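Side-chain contacts in putative GTP pyrophosphokinase (Streptococcus mutans, PDB 3L9D), which probably transfers pyrophosphate from ATP to GTP in the first step of ppGpp synthesis: residues L51-K54 against F55-I58; R77-I81 against E82-E86; V159-S163 against G164-I168; D216-M219 against R220-R223. All coordinates share one frame; numbering follows the deposited sequence.

In the fold
All four contacts are local, formed by side chains and backbone a few residues apart. Interaction 1 is a turn of helix 42-64 whose apolar side lies on the mixed sheet, and interaction 3 is the end of the hairpin joining strands 150-161 and 164-176 of that sheet; both are partly buried. Interactions 2 and 4 are surface contacts, one starting a helix after edge strand 73-78, the other where helix 199-221 gives way to helix 223-230. Interaction 1 pairs an aromatic ring with a leucine, interaction 2 works through methylenes and backbone, interaction 3 through a hydroxyl, and interaction 4 through a salt bridge. Interactions 3 and 4 lie farthest apart, about 43 Å between centres.

Interaction 1 of 4, residues L51-K54 against F55-I58; sequences LKIK and FRGI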
loop_
_atom_site.group_PDB
_atom_site.type_symbol
_atom_site.label_atom_id
_atom_site.label_comp_id
_atom_site.label_asym_id
_atom_site.label_seq_id
_atom_site.Cartn_x
_atom_site.Cartn_y
_atom_site.Cartn_z
ATOM N N LEU A 51 -1.530 -11.596 -5.674
ATOM C CA LEU A 51 -0.913 -10.899 -4.558
ATOM C C LEU A 51 -1.878 -10.822 -3.371
ATOM O O LEU A 51 -1.471 -10.994 -2.216
ATOM C CB LEU A 51 -0.391 -9.510 -4.988
ATOM C CG LEU A 51 0.832 -9.613 -5.911
ATOM C CD1 LEU A 51 1.016 -8.351 -6.740
ATOM C CD2 LEU A 51 2.095 -9.927 -5.123
ATOM N N LYS A 52 -3.151 -10.567 -3.646
ATOM C CA LYS A 52 -4.152 -10.546 -2.581
ATOM C C LYS A 52 -4.132 -11.867 -1.826
ATOM O O LYS A 52 -3.964 -11.889 -0.614
ATOM C CB LYS A 52 -5.559 -10.308 -3.126
ATOM C CG LYS A 52 -5.881 -8.870 -3.417
ATOM C CD LYS A 52 -7.391 -8.644 -3.396
ATOM C CE LYS A 52 -7.746 -7.219 -3.763
ATOM N NZ LYS A 52 -9.190 -7.127 -4.159
ATOM N N ILE A 53 -4.307 -12.973 -2.542
ATOM C CA ILE A 53 -4.420 -14.275 -1.891
ATOM C C ILE A 53 -3.098 -14.673 -1.200
ATOM O O ILE A 53 -3.108 -15.175 -0.075
ATOM C CB ILE A 53 -4.968 -15.351 -2.873
ATOM C CG1 ILE A 53 -6.338 -15.869 -2.406
ATOM C CG2 ILE A 53 -3.982 -16.460 -3.075
ATOM C CD1 ILE A 53 -7.512 -14.791 -2.478
ATOM N N LYS A 54 -1.964 -14.398 -1.843
ATOM C CA LYS A 54 -0.664 -14.618 -1.205
ATOM C C LYS A 54 -0.536 -13.828 0.116
ATOM O O LYS A 54 -0.260 -14.414 1.164
ATOM C CB LYS A 54 0.497 -14.308 -2.162
ATOM C CG LYS A 54 0.688 -15.283 -3.327
ATOM C CD LYS A 54 1.605 -14.647 -4.374
ATOM C CE LYS A 54 1.883 -15.542 -5.568
ATOM N NZ LYS A 54 2.686 -16.726 -5.177
ATOM N N PHE A 55 -0.760 -12.515 0.072
ATOM C CA PHE A 55 -0.614 -11.669 1.265
ATOM C C PHE A 55 -1.618 -11.966 2.386
ATOM O O PHE A 55 -1.338 -11.684 3.554
ATOM C CB PHE A 55 -0.676 -10.167 0.914
ATOM C CG PHE A 55 0.480 -9.690 0.095
ATOM C CD1 PHE A 55 1.668 -10.399 0.078
ATOM C CD2 PHE A 55 0.379 -8.535 -0.663
ATOM C CE1 PHE A 55 2.739 -9.969 -0.697
ATOM C CE2 PHE A 55 1.447 -8.085 -1.427
ATOM C CZ PHE A 55 2.627 -8.805 -1.446
ATOM N N ARG A 56 -2.786 -12.507 2.037
ATOM C CA ARG A 56 -3.812 -12.801 3.035
ATOM C C ARG A 56 -3.491 -14.083 3.800
ATOM O O ARG A 56 -4.064 -14.345 4.861
ATOM C CB ARG A 56 -5.175 -12.919 2.380
ATOM C CG ARG A 56 -5.773 -11.616 1.952
ATOM C CD ARG A 56 -7.199 -11.824 1.432
ATOM N NE ARG A 56 -7.836 -10.543 1.195
ATOM C CZ ARG A 56 -8.430 -10.211 0.062
ATOM N NH1 ARG A 56 -8.488 -11.099 -0.927
ATOM N NH2 ARG A 56 -8.971 -9.005 -0.069
ATOM N N GLY A 57 -2.557 -14.861 3.247
ATOM C CA GLY A 57 -2.114 -16.114 3.827
ATOM C C GLY A 57 -1.031 -15.949 4.869
ATOM O O GLY A 57 -0.778 -16.860 5.663
ATOM N N ILE A 58 -0.383 -14.789 4.870
ATOM C CA ILE A 58 0.584 -14.487 5.901
ATOM C C ILE A 58 -0.172 -14.420 7.221
ATOM O O ILE A 58 0.259 -14.986 8.232
ATOM C CB ILE A 58 1.275 -13.148 5.639
ATOM C CG1 ILE A 58 2.230 -13.259 4.458
ATOM C CG2 ILE A 58 2.016 -12.697 6.870
ATOM C CD1 ILE A 58 2.704 -11.902 3.955
#
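Helix 42-64 is amphipathic where Leu51 meets Phe55 and Lys52 meets Arg56, one i to i+4 pair apolar and the other charged. Leu51 and Phe55 run side by side in the same direction, and methyl CD2 of Leu51 comes to 3.9 Å from CZ of the Phe55 ring. Each has its CG anti to its carbonyl carbon, chi1 being -67° in Phe55, which sends the ring back along the helix toward the leucine. Behind them the backbone bond from Phe55 N to Leu51 O measures 2.8 Å. Leu108 of strand 106-112 touches both side chains, while Ile110, Ile172 and Met131 also touch the ring.

On another side of the helix the extended chains of Lys52 and Arg56 travel together. The lysine lays its methylenes against the guanidinium, with CG over one face and CD of Lys52 3.7 Å from NH1 of Arg56, whereas CD1 of Ile53 reaches the edge of the same group. The two charged ends are near neighbours, NZ of Lys52 4.5 Å from NH2 of Arg56, which also gives Val74 O a weak bond. Lys54 directs its ammonium to a salt bridge with Asp130.

At Gly57 the pattern shifts toward i to i+3. Gly57 N makes a 3.1 Å bond to Lys54 O and a weak one of 3.4 Å to Ile53 O. Hydrocarbon contact thus lets two like-charged chains share one side of the helix, although their proximity would probably cost some electrostatic energy, while the leucine and phenylalanine pack into the apolar layer between helix and sheet.

Interaction 2 of 4, residues R77-I81 against E82-E86; sequences RVKPI and ESIKE
Pro80 and Glu82 open the contact at the start of helix 81-91, where proline is the N-cap residue and the chain has just left edge strand 73-78. The carboxylate of Glu82 folds back over the first turn through a bend at chi2 of 80°, and OE1 of Glu82 ends 4.2 Å from CB of Pro80, a loose approach.

Ser83 follows and touches both Lys79 and Pro80. CB of Ser83 rests 3.5 Å from CG of Lys79, and OG of Ser83 lies alongside the proline ring, 3.8 Å from CD of Pro80. Its amide gives Pro80 O a weak, bent bond. The lysine chain takes this course because its CG is anti to the backbone N (chi1 169°); farther out it bends, and NZ forms a long, weak ion pair with Asp104.

Ile84 supplies the straighter bond to the same carbonyl, its N standing 3.1 Å from Pro80 O at an N-H...O angle of 160°. CG1 of Ile84 also reaches CG of Lys79 at 4.0 Å, the two chains meeting at a slant. Leu41, Met102 and Trp37 pack against this buried isoleucine.

Lys85 brings the next i to i+4 link, from Lys85 N to Ile81 O at 3.2 Å. Its extended chain runs beside Ile81 in the same direction, CE of Lys85 lying 4.0 Å from CG2 of Ile81, and Trp37 touches both residues. Backbone bonds therefore set the first helical turn, while the side-chain contribution is chiefly hydrocarbon contact: even the lysines make their closest side-chain contacts through methylenes.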
loop_
_atom_site.group_PDB
_atom_site.type_symbol
_atom_site.label_atom_id
_atom_site.label_comp_id
_atom_site.label_asym_id
_atom_site.label_seq_id
_atom_site.Cartn_x
_atom_site.Cartn_y
_atom_site.Cartn_z
ATOM N N ARG A 77 -6.245 -2.930 -5.990
ATOM C CA ARG A 77 -6.924 -2.750 -7.258
ATOM C C ARG A 77 -5.975 -2.273 -8.332
ATOM O O ARG A 77 -4.930 -1.708 -8.042
ATOM C CB ARG A 77 -8.050 -1.744 -7.096
ATOM C CG ARG A 77 -7.614 -0.304 -6.953
ATOM C CD ARG A 77 -8.849 0.566 -6.734
ATOM N NE ARG A 77 -9.902 0.256 -7.707
ATOM C CZ ARG A 77 -10.271 1.051 -8.713
ATOM N NH1 ARG A 77 -9.698 2.235 -8.875
ATOM N NH2 ARG A 77 -11.230 0.666 -9.553
ATOM N N VAL A 78 -6.336 -2.506 -9.581
ATOM C CA VAL A 78 -5.561 -1.976 -10.680
ATOM C C VAL A 78 -5.888 -0.502 -10.796
ATOM O O VAL A 78 -7.028 -0.097 -10.599
ATOM C CB VAL A 78 -5.885 -2.703 -11.982
ATOM C CG1 VAL A 78 -5.062 -2.144 -13.120
ATOM C CG2 VAL A 78 -5.609 -4.185 -11.824
ATOM N N LYS A 79 -4.881 0.310 -11.078
ATOM C CA LYS A 79 -5.074 1.750 -11.190
ATOM C C LYS A 79 -5.924 2.039 -12.420
ATOM O O LYS A 79 -5.687 1.460 -13.478
ATOM C CB LYS A 79 -3.718 2.452 -11.265
ATOM C CG LYS A 79 -3.808 3.900 -11.653
ATOM C CD LYS A 79 -2.432 4.550 -11.742
ATOM C CE LYS A 79 -1.853 4.825 -10.371
ATOM N NZ LYS A 79 -1.277 6.196 -10.332
ATOM N N PRO A 80 -6.931 2.921 -12.283
ATOM C CA PRO A 80 -7.896 3.191 -13.361
ATOM C C PRO A 80 -7.238 3.780 -14.609
ATOM O O PRO A 80 -6.231 4.486 -14.486
ATOM C CB PRO A 80 -8.845 4.228 -12.738
ATOM C CG PRO A 80 -8.650 4.107 -11.247
ATOM C CD PRO A 80 -7.187 3.758 -11.099
ATOM N N ILE A 81 -7.805 3.520 -15.784
ATOM C CA ILE A 81 -7.197 3.972 -17.038
ATOM C C ILE A 81 -6.890 5.476 -17.097
ATOM O O ILE A 81 -5.892 5.886 -17.700
ATOM C CB ILE A 81 -8.039 3.582 -18.268
ATOM C CG1 ILE A 81 -8.259 2.062 -18.304
ATOM C CG2 ILE A 81 -7.352 4.054 -19.544
ATOM C CD1 ILE A 81 -8.975 1.545 -19.552
ATOM N N GLU A 82 -7.741 6.292 -16.477
ATOM C CA GLU A 82 -7.556 7.740 -16.486
ATOM C C GLU A 82 -6.350 8.141 -15.646
ATOM O O GLU A 82 -5.590 9.053 -15.998
ATOM C CB GLU A 82 -8.809 8.445 -15.956
ATOM C CG GLU A 82 -10.008 8.413 -16.903
ATOM C CD GLU A 82 -10.782 7.090 -16.860
ATOM O OE1 GLU A 82 -10.742 6.393 -15.812
ATOM O OE2 GLU A 82 -11.443 6.755 -17.876
ATOM N N SER A 83 -6.173 7.453 -14.525
ATOM C CA SER A 83 -5.063 7.755 -13.640
ATOM C C SER A 83 -3.742 7.350 -14.277
ATOM O O SER A 83 -2.734 8.031 -14.101
ATOM C CB SER A 83 -5.253 7.078 -12.289
ATOM O OG SER A 83 -6.525 7.402 -11.752
ATOM N N ILE A 84 -3.741 6.248 -15.018
ATOM C CA ILE A 84 -2.531 5.874 -15.740
ATOM C C ILE A 84 -2.135 6.987 -16.723
ATOM O O ILE A 84 -0.983 7.404 -16.762
ATOM C CB ILE A 84 -2.650 4.513 -16.481
ATOM C CG1 ILE A 84 -3.107 3.404 -15.525
ATOM C CG2 ILE A 84 -1.313 4.158 -17.119
ATOM C CD1 ILE A 84 -3.237 2.035 -16.175
ATOM N N LYS A 85 -3.107 7.481 -17.486
ATOM C CA LYS A 85 -2.846 8.475 -18.523
ATOM C C LYS A 85 -2.287 9.753 -17.932
ATOM O O LYS A 85 -1.369 10.353 -18.487
ATOM C CB LYS A 85 -4.111 8.775 -19.324
ATOM C CG LYS A 85 -4.491 7.684 -20.314
ATOM C CD LYS A 85 -5.869 7.923 -20.899
ATOM C CE LYS A 85 -6.152 6.944 -22.027
ATOM N NZ LYS A 85 -7.575 7.000 -22.482
ATOM N N GLU A 86 -2.839 10.161 -16.795
ATOM C CA GLU A 86 -2.327 11.336 -16.115
ATOM C C GLU A 86 -0.877 11.103 -15.726
ATOM O O GLU A 86 0.006 11.909 -16.039
ATOM C CB GLU A 86 -3.164 11.659 -14.880
ATOM C CG GLU A 86 -3.057 13.112 -14.456
ATOM C CD GLU A 86 -3.461 14.067 -15.577
ATOM O OE1 GLU A 86 -2.870 15.165 -15.688
ATOM O OE2 GLU A 86 -4.365 13.704 -16.360
#

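Interaction 3 of 4, residues V159-S163 against G164-I168; sequences VDTIS and GQRII
The beta hairpin of strands 150-161 and 164-176 closes through a type I turn from Thr161 to Gly164, and the threonine also starts an ST turn. OG1 of Thr161 sits between its backbone N and carbonyl carbon (chi1 67°), where it accepts from Ser163 N at 3.3 Å and donates to Gly164 O at a very short 2.5 Å, in the carbonyl plane and on a lone pair. Gly164 O takes a second bond, 2.9 Å long, from Thr161 N, above that plane.

Thr161, Val159 and Arg166 share one face of the sheet. CG2 of Thr161 meets CG of Arg166 at 3.9 Å, the chains crossing at about a right angle. A bend at chi2 (-98°) turns the arginine back over the turn, placing Thr161 OG1 over one guanidinium face and letting Arg166 NH2 give Ser163 OG a weak bond of 3.0 Å. Val159 CG1 lies 4.3 Å from CG2 of Ile168, which also touches Tyr44 and Ala47 of helix 42-64.

The threonine's amide and hydroxyl, the reciprocal bond from Gly164 N to Thr161 O (3.2 Å) and a glycine conformation that would jam a side chain against Ser163 O together fix the turn, with arginine adding a weaker clasp.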
loop_
_atom_site.group_PDB
_atom_site.type_symbol
_atom_site.label_atom_id
_atom_site.label_comp_id
_atom_site.label_asym_id
_atom_site.label_seq_id
_atom_site.Cartn_x
_atom_site.Cartn_y
_atom_site.Cartn_z
ATOM N N VAL A 159 3.994 -12.795 -13.662
ATOM C CA VAL A 159 2.672 -13.372 -13.804
ATOM C C VAL A 159 2.568 -14.168 -15.094
ATOM O O VAL A 159 2.797 -13.635 -16.176
ATOM C CB VAL A 159 1.575 -12.295 -13.754
ATOM C CG1 VAL A 159 1.851 -11.212 -14.759
ATOM C CG2 VAL A 159 0.214 -12.925 -14.001
ATOM N N ASP A 160 2.238 -15.451 -14.978
ATOM C CA ASP A 160 2.042 -16.281 -16.167
ATOM C C ASP A 160 0.683 -16.023 -16.775
ATOM O O ASP A 160 -0.307 -16.086 -16.079
ATOM C CB ASP A 160 2.217 -17.769 -15.842
ATOM C CG ASP A 160 3.657 -18.116 -15.510
ATOM O OD1 ASP A 160 4.392 -18.582 -16.412
ATOM O OD2 ASP A 160 4.067 -17.871 -14.360
ATOM N N THR A 161 0.655 -15.687 -18.062
ATOM C CA THR A 161 -0.593 -15.473 -18.781
ATOM C C THR A 161 -0.738 -16.602 -19.808
ATOM O O THR A 161 0.164 -17.418 -19.958
ATOM C CB THR A 161 -0.615 -14.103 -19.502
ATOM O OG1 THR A 161 0.352 -14.109 -20.557
ATOM C CG2 THR A 161 -0.265 -12.982 -18.549
ATOM N N ILE A 162 -1.863 -16.660 -20.515
ATOM C CA ILE A 162 -2.026 -17.665 -21.555
ATOM C C ILE A 162 -1.074 -17.440 -22.740
ATOM O O ILE A 162 -0.830 -18.356 -23.532
ATOM C CB ILE A 162 -3.482 -17.763 -22.049
ATOM C CG1 ILE A 162 -3.908 -16.486 -22.763
ATOM C CG2 ILE A 162 -4.413 -18.046 -20.897
ATOM C CD1 ILE A 162 -5.382 -16.480 -23.148
ATOM N N SER A 163 -0.529 -16.233 -22.866
ATOM C CA SER A 163 0.441 -15.986 -23.936
ATOM C C SER A 163 1.878 -15.899 -23.445
ATOM O O SER A 163 2.755 -15.505 -24.198
ATOM C CB SER A 163 0.096 -14.730 -24.736
ATOM O OG SER A 163 0.255 -13.567 -23.947
ATOM N N GLY A 164 2.118 -16.270 -22.188
ATOM C CA GLY A 164 3.463 -16.300 -21.641
ATOM C C GLY A 164 3.639 -15.461 -20.394
ATOM O O GLY A 164 2.686 -14.846 -19.907
ATOM N N GLN A 165 4.868 -15.427 -19.883
ATOM C CA GLN A 165 5.180 -14.695 -18.660
ATOM C C GLN A 165 5.383 -13.203 -18.892
ATOM O O GLN A 165 6.007 -12.789 -19.874
ATOM C CB GLN A 165 6.411 -15.287 -17.953
ATOM C CG GLN A 165 6.658 -14.676 -16.564
ATOM C CD GLN A 165 7.689 -15.421 -15.727
ATOM O OE1 GLN A 165 8.892 -15.276 -15.927
ATOM N NE2 GLN A 165 7.214 -16.207 -14.763
ATOM N N ARG A 166 4.847 -12.404 -17.972
ATOM C CA ARG A 166 5.037 -10.959 -17.972
ATOM C C ARG A 166 5.586 -10.521 -16.622
ATOM O O ARG A 166 5.047 -10.903 -15.571
ATOM C CB ARG A 166 3.705 -10.249 -18.191
ATOM C CG ARG A 166 2.911 -10.780 -19.339
ATOM C CD ARG A 166 3.112 -9.931 -20.579
ATOM N NE ARG A 166 2.655 -10.636 -21.777
ATOM C CZ ARG A 166 3.380 -11.545 -22.433
ATOM N NH1 ARG A 166 4.610 -11.861 -22.006
ATOM N NH2 ARG A 166 2.878 -12.136 -23.517
ATOM N N ILE A 167 6.640 -9.714 -16.632
ATOM C CA ILE A 167 7.120 -9.142 -15.377
ATOM C C ILE A 167 6.429 -7.788 -15.186
ATOM O O ILE A 167 6.733 -6.843 -15.918
ATOM C CB ILE A 167 8.669 -8.944 -15.382
ATOM C CG1 ILE A 167 9.397 -10.176 -15.958
ATOM C CG2 ILE A 167 9.178 -8.595 -13.994
ATOM C CD1 ILE A 167 9.904 -11.181 -14.922
ATOM N N ILE A 168 5.497 -7.691 -14.230
ATOM C CA ILE A 168 4.833 -6.411 -13.916
ATOM C C ILE A 168 5.307 -5.797 -12.588
ATOM O O ILE A 168 5.855 -6.476 -11.734
ATOM C CB ILE A 168 3.290 -6.551 -13.892
ATOM C CG1 ILE A 168 2.837 -7.478 -12.759
ATOM C CG2 ILE A 168 2.781 -7.075 -15.237
ATOM C CD1 ILE A 168 2.515 -6.785 -11.488
#

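Interaction 4 of 4, residues D216-M219 against R220-R223; sequences DEEM and RQIR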
loop_
_atom_site.group_PDB
_atom_site.type_symbol
_atom_site.label_atom_id
_atom_site.label_comp_id
_atom_site.label_asym_id
_atom_site.label_seq_id
_atom_site.Cartn_x
_atom_site.Cartn_y
_atom_site.Cartn_z
ATOM N N ASP A 216 -2.215 6.591 16.901
ATOM C CA ASP A 216 -1.217 5.545 16.636
ATOM C C ASP A 216 -0.083 5.571 17.655
ATOM O O ASP A 216 0.357 4.522 18.144
ATOM C CB ASP A 216 -0.602 5.698 15.233
ATOM C CG ASP A 216 -1.352 4.924 14.149
ATOM O OD1 ASP A 216 -2.021 3.906 14.451
ATOM O OD2 ASP A 216 -1.251 5.346 12.979
ATOM N N GLU A 217 0.407 6.773 17.958
ATOM C CA GLU A 217 1.540 6.901 18.857
ATOM C C GLU A 217 1.168 6.390 20.252
ATOM O O GLU A 217 1.974 5.724 20.911
ATOM C CB GLU A 217 2.061 8.342 18.885
ATOM C CG GLU A 217 3.597 8.464 19.032
ATOM C CD GLU A 217 4.372 7.460 18.182
ATOM O OE1 GLU A 217 4.032 7.255 16.985
ATOM O OE2 GLU A 217 5.324 6.864 18.733
ATOM N N GLU A 218 -0.065 6.666 20.675
ATOM C CA GLU A 218 -0.552 6.217 21.980
ATOM C C GLU A 218 -0.727 4.710 22.079
ATOM O O GLU A 218 -0.247 4.086 23.013
ATOM C CB GLU A 218 -1.860 6.913 22.331
ATOM C CG GLU A 218 -1.663 8.360 22.707
ATOM C CD GLU A 218 -0.854 8.514 23.978
ATOM O OE1 GLU A 218 -0.650 7.501 24.680
ATOM O OE2 GLU A 218 -0.438 9.649 24.282
ATOM N N MET A 219 -1.415 4.118 21.115
ATOM C CA MET A 219 -1.670 2.681 21.175
ATOM C C MET A 219 -0.406 1.801 21.079
ATOM O O MET A 219 -0.325 0.745 21.716
ATOM C CB MET A 219 -2.703 2.281 20.118
ATOM C CG MET A 219 -4.133 2.678 20.454
ATOM S SD MET A 219 -4.752 1.851 21.935
ATOM C CE MET A 219 -6.497 2.251 21.802
ATOM N N ARG A 220 0.584 2.228 20.300
ATOM C CA ARG A 220 1.768 1.388 20.111
ATOM C C ARG A 220 2.490 1.192 21.432
ATOM O O ARG A 220 3.216 0.221 21.613
ATOM C CB ARG A 220 2.735 1.986 19.074
ATOM C CG ARG A 220 3.497 3.216 19.558
ATOM C CD ARG A 220 4.167 3.939 18.408
ATOM N NE ARG A 220 5.268 3.159 17.849
ATOM C CZ ARG A 220 6.086 3.586 16.886
ATOM N NH1 ARG A 220 5.934 4.803 16.358
ATOM N NH2 ARG A 220 7.059 2.791 16.450
ATOM N N GLN A 221 2.294 2.121 22.355
ATOM C CA GLN A 221 3.019 2.082 23.614
ATOM C C GLN A 221 2.534 0.984 24.556
ATOM O O GLN A 221 3.327 0.387 25.292
ATOM C CB GLN A 221 3.011 3.461 24.260
ATOM C CG GLN A 221 4.195 4.286 23.772
ATOM C CD GLN A 221 4.026 5.770 23.986
ATOM O OE1 GLN A 221 3.170 6.208 24.753
ATOM N NE2 GLN A 221 4.851 6.562 23.299
ATOM N N ILE A 222 1.231 0.709 24.511
ATOM C CA ILE A 222 0.644 -0.409 25.242
ATOM C C ILE A 222 0.448 -1.601 24.304
ATOM O O ILE A 222 -0.322 -2.519 24.597
ATOM C CB ILE A 222 -0.705 -0.021 25.884
ATOM C CG1 ILE A 222 -1.733 0.387 24.820
ATOM C CG2 ILE A 222 -0.514 1.117 26.869
ATOM C CD1 ILE A 222 -3.083 0.841 25.394
ATOM N N ARG A 223 1.162 -1.596 23.182
ATOM C CA ARG A 223 0.960 -2.614 22.148
ATOM C C ARG A 223 1.230 -4.035 22.628
ATOM O O ARG A 223 0.508 -4.959 22.262
ATOM C CB ARG A 223 1.761 -2.275 20.885
ATOM C CG ARG A 223 2.791 -3.299 20.459
ATOM C CD ARG A 223 3.804 -2.648 19.528
ATOM N NE ARG A 223 4.478 -1.544 20.202
ATOM C CZ ARG A 223 5.789 -1.486 20.414
ATOM N NH1 ARG A 223 6.579 -2.464 19.981
ATOM N NH2 ARG A 223 6.310 -0.440 21.041
#
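Arg220, Met219 and Glu217 bury the most surface in this contact, and the arginine and glutamate are joined by a salt bridge three residues apart on the last turns of helix 199-221. NH1 of Arg220 lies 3.2 Å from OE1 of Glu217 with an N-H...O angle of 159°. That oxygen is in the guanidinium plane, at its edge, and receives the proton on its syn lone pair. OE2 of Glu217 adds a weak, more bent bond to the same nitrogen, so one amino group spans both carboxylate oxygens although the two flat groups are turned 63° apart.

The arginine folds toward the acid by two steps. CG stands between its own N and carbonyl carbon (chi1 73°), and a second bend at chi3 brings the chain beside Glu217; CD of Arg220 then comes to 3.2 Å from OE2 of Glu217. Outside the contact, NE of Arg220 makes a salt bridge with Asp116, so two acids, Glu217 and Asp116, share the guanidinium, which would fix its orientation.

Met219 is the other large contributor. SD of Met219 meets CD1 of Ile222 at 4.0 Å, the chains meeting at an angle. Met219 O also accepts a weak bond from Ile222 N at 3.2 Å, while Gln221 N bonds to Glu218 O at 3.3 Å.

Arg223 then turns back, its NE donating to Arg220 O over 2.6 Å in the carbonyl plane. Helical bonding weakens and shifts to i to i+3 around 220-222, where Ile222 is also the N-cap of helix 223-230: a junction between consecutive helices with an i to i+3 salt bridge on its flank.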